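Local coordinates for SusD-like carbohydrate binding protein BF1063 (Bacteroides fragilis NCTC 9343, PDB 3I4G) that probably binds carbohydrates at the bacterial outer membrane as a SusD-like protein, at residues A[204-209]-A[451-456]; A[384-389]-A[418-423]; A[393-398]-A[438-443]; A[442-447]-A[459-464]. One frame throughout, in Å; residues are numbered along the deposited sequence.

Four buried or partly buried contacts gather in the helical part of the SusD fold, their centres 9 to 16 Å apart. Contact 1 spans the longest stretch of sequence, joining helix 197-211 to the start of helix 454-461; contacts 2 and 3, whose segments alternate, close within that span. Contact 2 closes before contact 4 opens, and contact 4 alternates with contact 1. Helix 387-400 serves contacts 2 and 3, helix 433-447 contacts 3 and 4, and helix 454-461 contacts 1 and 4. Contacts 3 and 4, which share His442 and Glu443, lie closest together. Salt bridges such as Arg206 to Glu389 and Arg420 to Glu447 tie segments far apart in sequence to one another.

Contact 1 of 4, residues A[204-209]-A[451-456]; sequences LGRTCM and EGIRYW
With its CG trans to the backbone N (chi1 -173°), Trp456 projects its six-membered ring toward helix 197-211. There Arg206, with CG beside the backbone N and anti to the carbonyl carbon (chi1 -72°), runs extended from CG to NE over one face of the indole. The aliphatic part of the arginine does most of the touching: CB is 3.7 Å and CG 3.8 Å from Trp456 CH2, with CD over the same ring. The guanidinium plane is tilted 24° from the ring, but Arg206 CZ stands 5.2 Å from the centroid of the Trp456 six-membered ring, so any cation-pi attraction is weak. Helix 197-211 here meets the first turn of helix 454-461 and the loop before it, within the largely helical fold of the SusD family, which is grouped with the TPR clan. Ile453 CD1 meets the guanidinium edge, 3.6 Å from Arg206 NH2. Arg206 NE forms a salt bridge with Glu389, which probably offsets the charge, and Trp456 NE1 bonds to Ser138 OG. Arg206 O lies in the indole plane at its edge, 3.9 Å from Trp456 CZ2. Selenomethionine Met209 CE comes to the ring edge, 4.0 Å from Trp456 CH2, though its two modelled conformers make that contact less certain.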
loop_
_atom_site.group_PDB
_atom_site.type_symbol
_atom_site.label_atom_id
_atom_site.label_comp_id
_atom_site.label_asym_id
_atom_site.label_seq_id
_atom_site.Cartn_x
_atom_site.Cartn_y
_atom_site.Cartn_z
ATOM N N LEU A 204 -2.366 -8.558 12.863
ATOM C CA LEU A 204 -1.576 -9.184 13.928
ATOM C C LEU A 204 -0.252 -9.670 13.372
ATOM O O LEU A 204 0.807 -9.434 13.965
ATOM C CB LEU A 204 -2.337 -10.366 14.545
ATOM C CG LEU A 204 -1.627 -11.200 15.582
ATOM C CD1 LEU A 204 -1.199 -10.320 16.773
ATOM C CD2 LEU A 204 -2.531 -12.329 16.052
ATOM N N GLY A 205 -0.283 -10.407 12.271
ATOM C CA GLY A 205 0.942 -10.860 11.643
ATOM C C GLY A 205 1.870 -9.742 11.256
ATOM O O GLY A 205 3.083 -9.836 11.499
ATOM N N ARG A 206 1.355 -8.667 10.657
ATOM C CA ARG A 206 2.216 -7.549 10.319
ATOM C C ARG A 206 2.812 -6.910 11.584
ATOM O O ARG A 206 3.985 -6.491 11.584
ATOM C CB ARG A 206 1.463 -6.455 9.537
ATOM C CG ARG A 206 1.078 -6.757 8.101
ATOM C CD ARG A 206 0.486 -5.507 7.497
ATOM N NE ARG A 206 0.239 -5.598 6.065
ATOM C CZ ARG A 206 -0.178 -4.565 5.373
ATOM N NH1 ARG A 206 -0.455 -3.418 5.994
ATOM N NH2 ARG A 206 -0.349 -4.675 4.079
ATOM N N THR A 207 2.027 -6.824 12.641
ATOM C CA THR A 207 2.527 -6.271 13.921
ATOM C C THR A 207 3.683 -7.119 14.414
ATOM O O THR A 207 4.731 -6.600 14.814
ATOM C CB THR A 207 1.405 -6.230 14.950
ATOM O OG1 THR A 207 0.382 -5.349 14.490
ATOM C CG2 THR A 207 1.908 -5.736 16.329
ATOM N N CYS A 208 3.536 -8.431 14.380
ATOM C CA CYS A 208 4.604 -9.299 14.838
ATOM C C CYS A 208 5.871 -9.158 13.984
ATOM O O CYS A 208 6.984 -9.243 14.496
ATOM C CB CYS A 208 4.156 -10.758 14.849
ATOM S SG CYS A 208 2.873 -11.215 16.024
HETATM N N MSE A 209 5.733 -8.965 12.678
HETATM C CA MSE A 209 6.927 -8.780 11.855
HETATM C C MSE A 209 7.634 -7.466 12.246
HETATM O O MSE A 209 8.852 -7.386 12.210
HETATM C CB MSE A 209 6.605 -8.840 10.351
HETATM C CG MSE A 209 6.080 -10.211 9.866
HETATM SE SE MSE A 209 6.182 -10.410 7.923
HETATM C CE MSE A 209 5.396 -8.750 7.424
ATOM N N GLU A 451 0.881 -1.101 -4.605
ATOM C CA GLU A 451 -0.253 -1.214 -3.691
ATOM C C GLU A 451 -0.021 -0.489 -2.372
ATOM O O GLU A 451 -0.865 -0.554 -1.487
ATOM C CB GLU A 451 -0.582 -2.688 -3.409
ATOM C CG GLU A 451 -0.970 -3.413 -4.700
ATOM C CD GLU A 451 -1.312 -4.863 -4.549
ATOM O OE1 GLU A 451 -2.063 -5.201 -3.599
ATOM O OE2 GLU A 451 -0.843 -5.671 -5.394
ATOM N N GLY A 452 1.060 0.253 -2.241
ATOM C CA GLY A 452 1.296 1.062 -1.037
ATOM C C GLY A 452 1.931 0.348 0.130
ATOM O O GLY A 452 1.878 0.849 1.263
ATOM N N ILE A 453 2.588 -0.797 -0.111
ATOM C CA ILE A 453 3.212 -1.600 0.938
ATOM C C ILE A 453 4.740 -1.538 0.866
ATOM O O ILE A 453 5.430 -1.862 1.836
ATOM C CB ILE A 453 2.665 -3.057 0.845
ATOM C CG1 ILE A 453 1.158 -3.049 0.984
ATOM C CG2 ILE A 453 3.302 -3.946 1.921
ATOM C CD1 ILE A 453 0.515 -4.372 0.606
ATOM N N ARG A 454 5.282 -1.123 -0.274
ATOM C CA ARG A 454 6.738 -1.171 -0.463
ATOM C C ARG A 454 7.492 -0.314 0.544
ATOM O O ARG A 454 8.520 -0.746 1.060
ATOM C CB ARG A 454 7.101 -0.725 -1.867
ATOM C CG ARG A 454 8.602 -0.834 -2.200
ATOM C CD ARG A 454 9.168 -2.213 -2.158
ATOM N NE ARG A 454 10.581 -2.178 -2.547
ATOM C CZ ARG A 454 11.408 -3.182 -2.435
ATOM N NH1 ARG A 454 10.988 -4.329 -1.935
ATOM N NH2 ARG A 454 12.656 -3.057 -2.822
ATOM N N TYR A 455 7.022 0.906 0.786
ATOM C CA TYR A 455 7.681 1.767 1.757
ATOM C C TYR A 455 7.650 1.110 3.126
ATOM O O TYR A 455 8.710 1.070 3.815
ATOM C CB TYR A 455 7.025 3.144 1.747
ATOM C CG TYR A 455 7.593 4.145 2.712
ATOM C CD1 TYR A 455 8.873 4.658 2.574
ATOM C CD2 TYR A 455 6.842 4.592 3.757
ATOM C CE1 TYR A 455 9.371 5.570 3.483
ATOM C CE2 TYR A 455 7.305 5.523 4.638
ATOM C CZ TYR A 455 8.573 6.027 4.495
ATOM O OH TYR A 455 9.048 6.968 5.379
ATOM N N TRP A 456 6.495 0.613 3.552
ATOM C CA TRP A 456 6.415 -0.075 4.840
ATOM C C TRP A 456 7.449 -1.199 4.899
ATOM O O TRP A 456 8.126 -1.394 5.908
ATOM C CB TRP A 456 4.985 -0.592 5.028
ATOM C CG TRP A 456 4.741 -1.161 6.361
ATOM C CD1 TRP A 456 4.549 -0.448 7.511
ATOM C CD2 TRP A 456 4.694 -2.548 6.718
ATOM N NE1 TRP A 456 4.407 -1.308 8.583
ATOM C CE2 TRP A 456 4.495 -2.610 8.127
ATOM C CE3 TRP A 456 4.785 -3.742 5.997
ATOM C CZ2 TRP A 456 4.401 -3.823 8.816
ATOM C CZ3 TRP A 456 4.663 -4.934 6.690
ATOM C CH2 TRP A 456 4.476 -4.961 8.079
#

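Contact 2 of 4, residues A[384-389]-A[418-423]; sequences VIRYAE and RGRASV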
loop_
_atom_site.group_PDB
_atom_site.type_symbol
_atom_site.label_atom_id
_atom_site.label_comp_id
_atom_site.label_asym_id
_atom_site.label_seq_id
_atom_site.Cartn_x
_atom_site.Cartn_y
_atom_site.Cartn_z
ATOM N N VAL A 384 -6.478 -3.902 0.846
ATOM C CA VAL A 384 -5.573 -3.569 1.932
ATOM C C VAL A 384 -4.811 -4.820 2.358
ATOM O O VAL A 384 -3.604 -4.784 2.591
ATOM C CB VAL A 384 -6.357 -2.949 3.096
ATOM C CG1 VAL A 384 -5.417 -2.649 4.232
ATOM C CG2 VAL A 384 -7.045 -1.656 2.654
ATOM N N ILE A 385 -5.500 -5.951 2.478
ATOM C CA ILE A 385 -4.896 -7.236 2.796
ATOM C C ILE A 385 -5.369 -8.260 1.777
ATOM O O ILE A 385 -6.567 -8.533 1.656
ATOM C CB ILE A 385 -5.279 -7.761 4.198
ATOM C CG1 ILE A 385 -4.881 -6.782 5.316
ATOM C CG2 ILE A 385 -4.682 -9.161 4.457
ATOM C CD1 ILE A 385 -3.373 -6.539 5.520
ATOM N N ARG A 386 -4.417 -8.814 1.045
ATOM C CA ARG A 386 -4.647 -9.899 0.088
ATOM C C ARG A 386 -4.048 -11.194 0.619
ATOM O O ARG A 386 -2.992 -11.217 1.264
ATOM C CB ARG A 386 -4.049 -9.568 -1.293
ATOM C CG ARG A 386 -4.627 -8.354 -1.916
ATOM C CD ARG A 386 -4.379 -8.221 -3.406
ATOM N NE ARG A 386 -3.009 -7.971 -3.856
ATOM C CZ ARG A 386 -2.195 -8.864 -4.435
ATOM N NH1 ARG A 386 -2.459 -10.177 -4.482
ATOM N NH2 ARG A 386 -1.048 -8.440 -4.933
ATOM N N TYR A 387 -4.707 -12.298 0.263
ATOM C CA TYR A 387 -4.180 -13.613 0.678
ATOM C C TYR A 387 -2.757 -13.850 0.138
ATOM O O TYR A 387 -1.974 -14.527 0.762
ATOM C CB TYR A 387 -5.123 -14.736 0.256
ATOM C CG TYR A 387 -4.868 -16.102 0.875
ATOM C CD1 TYR A 387 -4.824 -16.261 2.240
ATOM C CD2 TYR A 387 -4.719 -17.227 0.070
ATOM C CE1 TYR A 387 -4.647 -17.509 2.795
ATOM C CE2 TYR A 387 -4.535 -18.467 0.621
ATOM C CZ TYR A 387 -4.504 -18.594 1.969
ATOM O OH TYR A 387 -4.359 -19.858 2.542
ATOM N N ALA A 388 -2.400 -13.298 -1.032
ATOM C CA ALA A 388 -1.026 -13.468 -1.474
ATOM C C ALA A 388 -0.030 -12.888 -0.482
ATOM O O ALA A 388 1.050 -13.450 -0.292
ATOM C CB ALA A 388 -0.813 -12.803 -2.794
ATOM N N GLU A 389 -0.360 -11.768 0.165
ATOM C CA GLU A 389 0.542 -11.213 1.174
ATOM C C GLU A 389 0.600 -12.150 2.381
ATOM O O GLU A 389 1.654 -12.323 2.999
ATOM C CB GLU A 389 0.097 -9.825 1.624
ATOM C CG GLU A 389 1.066 -9.276 2.683
ATOM C CD GLU A 389 0.647 -7.988 3.353
ATOM O OE1 GLU A 389 -0.231 -7.282 2.825
ATOM O OE2 GLU A 389 1.218 -7.679 4.437
ATOM N N ARG A 418 2.983 -17.547 -7.345
ATOM C CA ARG A 418 3.534 -17.573 -8.707
ATOM C C ARG A 418 2.705 -18.411 -9.687
ATOM O O ARG A 418 2.675 -18.151 -10.897
ATOM C CB ARG A 418 4.965 -18.091 -8.694
ATOM C CG ARG A 418 5.934 -17.112 -8.050
ATOM C CD ARG A 418 7.318 -17.665 -7.864
ATOM N NE ARG A 418 8.015 -17.937 -9.113
ATOM C CZ ARG A 418 8.685 -17.033 -9.832
ATOM N NH1 ARG A 418 8.692 -15.741 -9.501
ATOM N NH2 ARG A 418 9.294 -17.431 -10.938
ATOM N N GLY A 419 2.058 -19.436 -9.157
ATOM C CA GLY A 419 1.270 -20.383 -9.934
ATOM C C GLY A 419 -0.127 -19.949 -10.279
ATOM O O GLY A 419 -0.836 -20.662 -10.964
ATOM N N ARG A 420 -0.525 -18.764 -9.821
ATOM C CA ARG A 420 -1.784 -18.174 -10.177
ATOM C C ARG A 420 -1.976 -18.334 -11.680
ATOM O O ARG A 420 -1.052 -18.034 -12.440
ATOM C CB ARG A 420 -1.735 -16.675 -9.771
ATOM C CG ARG A 420 -3.002 -15.940 -9.960
ATOM C CD ARG A 420 -2.796 -14.450 -9.924
ATOM N NE ARG A 420 -2.242 -13.949 -8.670
ATOM C CZ ARG A 420 -2.970 -13.652 -7.602
ATOM N NH1 ARG A 420 -4.265 -13.891 -7.552
ATOM N NH2 ARG A 420 -2.372 -13.157 -6.525
ATOM N N ALA A 421 -3.135 -18.764 -12.162
ATOM C CA ALA A 421 -3.277 -19.079 -13.602
ATOM C C ALA A 421 -2.902 -17.966 -14.566
ATOM O O ALA A 421 -2.334 -18.217 -15.636
ATOM C CB ALA A 421 -4.710 -19.532 -13.887
ATOM N N SER A 422 -3.230 -16.731 -14.204
ATOM C CA SER A 422 -2.937 -15.579 -15.053
ATOM C C SER A 422 -1.471 -15.150 -15.001
ATOM O O SER A 422 -1.066 -14.256 -15.739
ATOM C CB SER A 422 -3.819 -14.399 -14.659
ATOM O OG SER A 422 -3.627 -14.036 -13.290
ATOM N N VAL A 423 -0.673 -15.753 -14.121
ATOM C CA VAL A 423 0.729 -15.404 -13.966
ATOM C C VAL A 423 1.586 -16.594 -14.378
ATOM O O VAL A 423 2.444 -16.468 -15.268
ATOM C CB VAL A 423 0.966 -14.912 -12.513
ATOM C CG1 VAL A 423 2.449 -14.705 -12.229
ATOM C CG2 VAL A 423 0.174 -13.629 -12.227
#
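Arg386 and Arg420 meet with their side chains crossing at about a right angle and their guanidinium planes turned 59° apart. The approach is made by Arg420 NH2, which comes to the edge of the Arg386 group, near its plane, and stops 3.6 Å from Arg386 NH1. Both chains bend at chi3, -68° in Arg386 and -60° in Arg420, which swings each guanidinium round beyond CD. Two such cations probably can lie so close because carboxylates bridge them: Glu250 forms salt bridges to NH1 of both arginines through its two oxygens, and Glu447 OE2 reaches Arg386 NH1 and Arg420 NH2. The positive charges would thus be largely balanced within the buried cluster. Arg386 stands where strand 380-386 gives way to helix 387-400, at the N-cap position; just before it, Val384 and Ile385 both face Phe253, which precedes strand 254-257, the antiparallel partner of strand 380-386: a classic beta bulge. At the second residue of the helix, the Ala388 methyl CB sits at the edge of the Arg420 guanidinium, 4.1 Å from Arg420 NH2. On the other side of the contact, Arg420 belongs to the loop after helix 414-418. Arg386 NH2 has a further salt-bridge partner in Glu451.

Contact 3 of 4, residues A[393-398]-A[438-443]; sequences GYLECL and EIVRHE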
loop_
_atom_site.group_PDB
_atom_site.type_symbol
_atom_site.label_atom_id
_atom_site.label_comp_id
_atom_site.label_asym_id
_atom_site.label_seq_id
_atom_site.Cartn_x
_atom_site.Cartn_y
_atom_site.Cartn_z
ATOM N N GLY A 393 3.931 -13.625 3.639
ATOM C CA GLY A 393 4.269 -13.251 4.998
ATOM C C GLY A 393 4.581 -14.455 5.862
ATOM O O GLY A 393 5.516 -14.435 6.677
ATOM N N TYR A 394 3.767 -15.503 5.747
ATOM C CA TYR A 394 4.019 -16.759 6.445
ATOM C C TYR A 394 5.416 -17.277 6.118
ATOM O O TYR A 394 6.186 -17.593 7.002
ATOM C CB TYR A 394 2.947 -17.773 6.063
ATOM C CG TYR A 394 3.150 -19.161 6.633
ATOM C CD1 TYR A 394 3.288 -19.378 7.996
ATOM C CD2 TYR A 394 3.175 -20.278 5.809
ATOM C CE1 TYR A 394 3.474 -20.634 8.493
ATOM C CE2 TYR A 394 3.298 -21.553 6.322
ATOM C CZ TYR A 394 3.474 -21.717 7.657
ATOM O OH TYR A 394 3.612 -23.000 8.144
ATOM N N LEU A 395 5.745 -17.340 4.822
ATOM C CA LEU A 395 7.042 -17.845 4.393
ATOM C C LEU A 395 8.165 -16.940 4.918
ATOM O O LEU A 395 9.174 -17.453 5.411
ATOM C CB LEU A 395 7.082 -17.969 2.875
ATOM C CG LEU A 395 8.379 -18.555 2.299
ATOM C CD1 LEU A 395 8.703 -19.937 2.886
ATOM C CD2 LEU A 395 8.270 -18.620 0.776
ATOM N N GLU A 396 8.033 -15.625 4.812
ATOM C CA GLU A 396 9.053 -14.717 5.335
ATOM C C GLU A 396 9.281 -14.988 6.811
ATOM O O GLU A 396 10.420 -15.058 7.269
ATOM C CB GLU A 396 8.667 -13.254 5.106
ATOM C CG GLU A 396 9.639 -12.254 5.713
ATOM C CD GLU A 396 9.300 -10.803 5.507
ATOM O OE1 GLU A 396 8.358 -10.452 4.775
ATOM O OE2 GLU A 396 10.053 -10.006 6.108
ATOM N N CYS A 397 8.211 -15.143 7.569
ATOM C CA CYS A 397 8.312 -15.380 9.012
ATOM C C CYS A 397 9.004 -16.707 9.309
ATOM O O CYS A 397 9.821 -16.793 10.242
ATOM C CB CYS A 397 6.943 -15.305 9.706
ATOM S SG CYS A 397 6.256 -13.650 9.806
ATOM N N LEU A 398 8.675 -17.758 8.570
ATOM C CA LEU A 398 9.342 -19.056 8.798
ATOM C C LEU A 398 10.832 -18.942 8.547
ATOM O O LEU A 398 11.643 -19.473 9.320
ATOM C CB LEU A 398 8.785 -20.143 7.891
ATOM C CG LEU A 398 7.351 -20.589 8.123
ATOM C CD1 LEU A 398 6.991 -21.602 6.994
ATOM C CD2 LEU A 398 7.145 -21.214 9.500
ATOM N N GLU A 438 16.021 -13.447 0.191
ATOM C CA GLU A 438 16.049 -12.479 -0.891
ATOM C C GLU A 438 15.022 -12.835 -1.963
ATOM O O GLU A 438 14.429 -11.950 -2.570
ATOM C CB GLU A 438 17.470 -12.328 -1.456
ATOM C CG GLU A 438 18.569 -12.026 -0.403
ATOM C CD GLU A 438 18.250 -10.844 0.543
ATOM O OE1 GLU A 438 18.593 -10.962 1.751
ATOM O OE2 GLU A 438 17.650 -9.816 0.107
ATOM N N ILE A 439 14.787 -14.127 -2.172
ATOM C CA ILE A 439 13.778 -14.564 -3.114
ATOM C C ILE A 439 12.388 -14.138 -2.624
ATOM O O ILE A 439 11.581 -13.651 -3.411
ATOM C CB ILE A 439 13.838 -16.088 -3.294
ATOM C CG1 ILE A 439 15.114 -16.469 -4.027
ATOM C CG2 ILE A 439 12.587 -16.630 -4.013
ATOM C CD1 ILE A 439 15.433 -17.960 -3.993
ATOM N N VAL A 440 12.101 -14.319 -1.335
ATOM C CA VAL A 440 10.781 -13.953 -0.809
ATOM C C VAL A 440 10.585 -12.438 -0.834
ATOM O O VAL A 440 9.507 -11.955 -1.176
ATOM C CB VAL A 440 10.544 -14.531 0.599
ATOM C CG1 VAL A 440 9.146 -14.192 1.057
ATOM C CG2 VAL A 440 10.700 -16.026 0.596
ATOM N N ARG A 441 11.595 -11.675 -0.441
ATOM C CA ARG A 441 11.481 -10.213 -0.470
ATOM C C ARG A 441 11.234 -9.741 -1.868
ATOM O O ARG A 441 10.413 -8.844 -2.096
ATOM C CB ARG A 441 12.729 -9.524 0.090
ATOM C CG ARG A 441 12.879 -9.742 1.573
ATOM C CD ARG A 441 13.971 -8.882 2.141
ATOM N NE ARG A 441 14.089 -9.074 3.596
ATOM C CZ ARG A 441 14.961 -8.421 4.358
ATOM N NH1 ARG A 441 15.845 -7.613 3.803
ATOM N NH2 ARG A 441 14.962 -8.617 5.683
ATOM N N HIS A 442 11.933 -10.343 -2.820
ATOM C CA HIS A 442 11.743 -9.966 -4.213
ATOM C C HIS A 442 10.349 -10.351 -4.712
ATOM O O HIS A 442 9.695 -9.572 -5.425
ATOM C CB HIS A 442 12.810 -10.620 -5.091
ATOM C CG HIS A 442 12.627 -10.324 -6.533
ATOM N ND1 HIS A 442 12.046 -11.209 -7.411
ATOM C CD2 HIS A 442 12.859 -9.191 -7.231
ATOM C CE1 HIS A 442 11.954 -10.629 -8.606
ATOM N NE2 HIS A 442 12.461 -9.417 -8.524
ATOM N N GLU A 443 9.862 -11.548 -4.374
ATOM C CA GLU A 443 8.555 -11.952 -4.823
ATOM C C GLU A 443 7.505 -11.024 -4.242
ATOM O O GLU A 443 6.550 -10.673 -4.919
ATOM C CB GLU A 443 8.278 -13.411 -4.444
ATOM C CG GLU A 443 7.017 -13.940 -5.063
ATOM C CD GLU A 443 7.134 -14.063 -6.589
ATOM O OE1 GLU A 443 8.252 -14.306 -7.138
ATOM O OE2 GLU A 443 6.099 -13.951 -7.263
HETATM O O HOH W 1 12.722 -10.533 5.750
#
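Val440 has the most surface buried here, and its two methyls divide the work against helix 387-400. CG2 meets Leu395, at 3.6 Å from Leu395 CD2 and 3.8 Å from Leu395 CG, the two side chains slanting across one another. CG1, trans to the Val440 backbone N (chi1 -177°), points instead at the helix surface beside Glu396, where it lies 4.2 Å from Glu396 CB and equally far from the Glu396 backbone N. The helices come close at this point, the CA atoms of Glu396 and Val440 being 6.4 Å apart. Glu396 gives only the base of its side chain to the valine: the chain is fully extended beyond CG and carries the carboxylate past the apolar patch. There, water 1 donates to Glu396 OE2 at 2.7 Å and accepts from Arg441 NE at 2.9 Å, sitting in the plane of the guanidinium at its edge. It joins opposite charges that do not touch directly. Glu396 OE1 forms a salt bridge with Arg460 NH2. Helices 387-400 and 433-447 run in broadly opposite directions, so an apolar seam with a water-bridged polar margin joins an antiparallel helix pair in the helical SusD scaffold.

Contact 4 of 4, residues A[442-447]-A[459-464]; sequences HERRIE and MRWGIA
At the Schellman motif ending helix 454-461, Arg460 and Trp461 in the last turn reach across to Arg444 of helix 433-447. Gly462 closes the turn with positive phi, its N bonded to Met459 O at 3.1 Å. The arginines come from opposite directions, their planes 76° apart. With Arg460 chi1 at 71°, its extended chain carries NH2 over one face of the Arg444 guanidinium, offset toward the rim and 3.5 Å from Arg444 NE, which lies in plane at the Arg460 edge. Arg444 NE and Arg460 NH2 are both donors and do not bond to each other; shared acid partners probably offset the like charges, Asp457 receiving Arg444 NE on OD2 and Arg460 NE on OD1. Trp461 CZ2 touches the aliphatic part of the other arginine, 3.9 Å from Arg444 CD, while its NE1 makes a probable hydrogen bond to Glu396 OE2. Helix 387-400 packs against helix 433-447 and reaches helix 454-461 through the Glu396 side chain, and Arg444 also packs on Ile453 of the preceding loop and Trp456 of helix 454-461.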
loop_
_atom_site.group_PDB
_atom_site.type_symbol
_atom_site.label_atom_id
_atom_site.label_comp_id
_atom_site.label_asym_id
_atom_site.label_seq_id
_atom_site.Cartn_x
_atom_site.Cartn_y
_atom_site.Cartn_z
ATOM N N HIS A 442 11.933 -10.343 -2.820
ATOM C CA HIS A 442 11.743 -9.966 -4.213
ATOM C C HIS A 442 10.349 -10.351 -4.712
ATOM O O HIS A 442 9.695 -9.572 -5.425
ATOM C CB HIS A 442 12.810 -10.620 -5.091
ATOM C CG HIS A 442 12.627 -10.324 -6.533
ATOM N ND1 HIS A 442 12.046 -11.209 -7.411
ATOM C CD2 HIS A 442 12.859 -9.191 -7.231
ATOM C CE1 HIS A 442 11.954 -10.629 -8.606
ATOM N NE2 HIS A 442 12.461 -9.417 -8.524
ATOM N N GLU A 443 9.862 -11.548 -4.374
ATOM C CA GLU A 443 8.555 -11.952 -4.823
ATOM C C GLU A 443 7.505 -11.024 -4.242
ATOM O O GLU A 443 6.550 -10.673 -4.919
ATOM C CB GLU A 443 8.278 -13.411 -4.444
ATOM C CG GLU A 443 7.017 -13.940 -5.063
ATOM C CD GLU A 443 7.134 -14.063 -6.589
ATOM O OE1 GLU A 443 8.252 -14.306 -7.138
ATOM O OE2 GLU A 443 6.099 -13.951 -7.263
ATOM N N ARG A 444 7.652 -10.653 -2.979
ATOM C CA ARG A 444 6.760 -9.756 -2.360
ATOM C C ARG A 444 6.751 -8.406 -3.098
ATOM O O ARG A 444 5.704 -7.795 -3.322
ATOM C CB ARG A 444 7.161 -9.591 -0.888
ATOM C CG ARG A 444 6.278 -8.752 -0.097
ATOM C CD ARG A 444 6.823 -8.689 1.362
ATOM N NE ARG A 444 5.992 -7.813 2.131
ATOM C CZ ARG A 444 4.999 -8.167 2.917
ATOM N NH1 ARG A 444 4.676 -9.449 3.126
ATOM N NH2 ARG A 444 4.331 -7.207 3.496
ATOM N N ARG A 445 7.917 -7.904 -3.481
ATOM C CA ARG A 445 8.022 -6.654 -4.244
ATOM C C ARG A 445 7.213 -6.735 -5.528
ATOM O O ARG A 445 6.424 -5.840 -5.852
ATOM C CB ARG A 445 9.482 -6.353 -4.588
ATOM C CG ARG A 445 9.638 -5.043 -5.274
ATOM C CD ARG A 445 11.031 -4.704 -5.704
ATOM N NE ARG A 445 11.065 -3.287 -6.168
ATOM C CZ ARG A 445 12.125 -2.666 -6.655
ATOM N NH1 ARG A 445 13.274 -3.288 -6.804
ATOM N NH2 ARG A 445 12.012 -1.406 -7.027
ATOM N N ILE A 446 7.384 -7.818 -6.263
ATOM C CA ILE A 446 6.675 -7.968 -7.520
ATOM C C ILE A 446 5.183 -8.154 -7.327
ATOM O O ILE A 446 4.350 -7.463 -7.918
ATOM C CB ILE A 446 7.248 -9.172 -8.316
ATOM C CG1 ILE A 446 8.714 -8.957 -8.686
ATOM C CG2 ILE A 446 6.402 -9.464 -9.567
ATOM C CD1 ILE A 446 9.029 -7.647 -9.375
ATOM N N GLU A 447 4.817 -9.050 -6.421
ATOM C CA GLU A 447 3.397 -9.351 -6.221
ATOM C C GLU A 447 2.594 -8.152 -5.770
ATOM O O GLU A 447 1.475 -7.942 -6.250
ATOM C CB GLU A 447 3.260 -10.493 -5.222
ATOM C CG GLU A 447 1.843 -10.846 -4.885
ATOM C CD GLU A 447 1.015 -11.397 -6.026
ATOM O OE1 GLU A 447 1.598 -11.835 -7.035
ATOM O OE2 GLU A 447 -0.223 -11.387 -5.907
HETATM N N MSE A 459 11.234 0.088 4.997
HETATM C CA MSE A 459 11.448 0.643 6.335
HETATM C C MSE A 459 11.654 -0.438 7.387
HETATM O O MSE A 459 12.669 -0.421 8.089
HETATM C CB MSE A 459 10.260 1.539 6.679
HETATM C CG MSE A 459 10.187 2.863 5.863
HETATM SE SE MSE A 459 11.364 4.253 6.424
HETATM C CE MSE A 459 10.181 4.973 7.816
ATOM N N ARG A 460 10.742 -1.407 7.478
ATOM C CA ARG A 460 10.852 -2.462 8.520
ATOM C C ARG A 460 12.076 -3.332 8.277
ATOM O O ARG A 460 12.716 -3.813 9.239
ATOM C CB ARG A 460 9.595 -3.341 8.633
ATOM C CG ARG A 460 9.366 -4.296 7.491
ATOM C CD ARG A 460 7.995 -4.885 7.529
ATOM N NE ARG A 460 7.736 -5.722 6.365
ATOM C CZ ARG A 460 8.038 -7.017 6.261
ATOM N NH1 ARG A 460 8.660 -7.676 7.223
ATOM N NH2 ARG A 460 7.718 -7.654 5.134
ATOM N N TRP A 461 12.440 -3.582 7.019
ATOM C CA TRP A 461 13.614 -4.378 6.707
ATOM C C TRP A 461 14.924 -3.647 6.959
ATOM O O TRP A 461 15.986 -4.238 6.965
ATOM C CB TRP A 461 13.599 -4.827 5.237
ATOM C CG TRP A 461 12.543 -5.823 4.887
ATOM C CD1 TRP A 461 12.020 -6.794 5.696
ATOM C CD2 TRP A 461 11.953 -6.015 3.591
ATOM N NE1 TRP A 461 11.117 -7.542 4.982
ATOM C CE2 TRP A 461 11.068 -7.096 3.694
ATOM C CE3 TRP A 461 12.099 -5.380 2.355
ATOM C CZ2 TRP A 461 10.299 -7.535 2.623
ATOM C CZ3 TRP A 461 11.329 -5.812 1.282
ATOM C CH2 TRP A 461 10.451 -6.884 1.429
ATOM N N GLY A 462 14.890 -2.337 7.116
ATOM C CA GLY A 462 16.134 -1.604 7.306
ATOM C C GLY A 462 16.978 -1.514 6.031
ATOM O O GLY A 462 18.202 -1.424 6.080
ATOM N N ILE A 463 16.304 -1.549 4.881
ATOM C CA ILE A 463 16.987 -1.372 3.592
ATOM C C ILE A 463 16.590 -0.083 2.878
ATOM O O ILE A 463 17.100 0.219 1.802
ATOM C CB ILE A 463 16.815 -2.580 2.639
ATOM C CG1 ILE A 463 15.411 -2.676 2.070
ATOM C CG2 ILE A 463 17.228 -3.903 3.356
ATOM C CD1 ILE A 463 15.280 -3.781 0.990
ATOM N N ALA A 464 15.675 0.702 3.452
ATOM C CA ALA A 464 15.293 1.966 2.854
ATOM C C ALA A 464 16.471 2.864 2.612
ATOM O O ALA A 464 16.531 3.537 1.587
ATOM C CB ALA A 464 14.268 2.690 3.760
#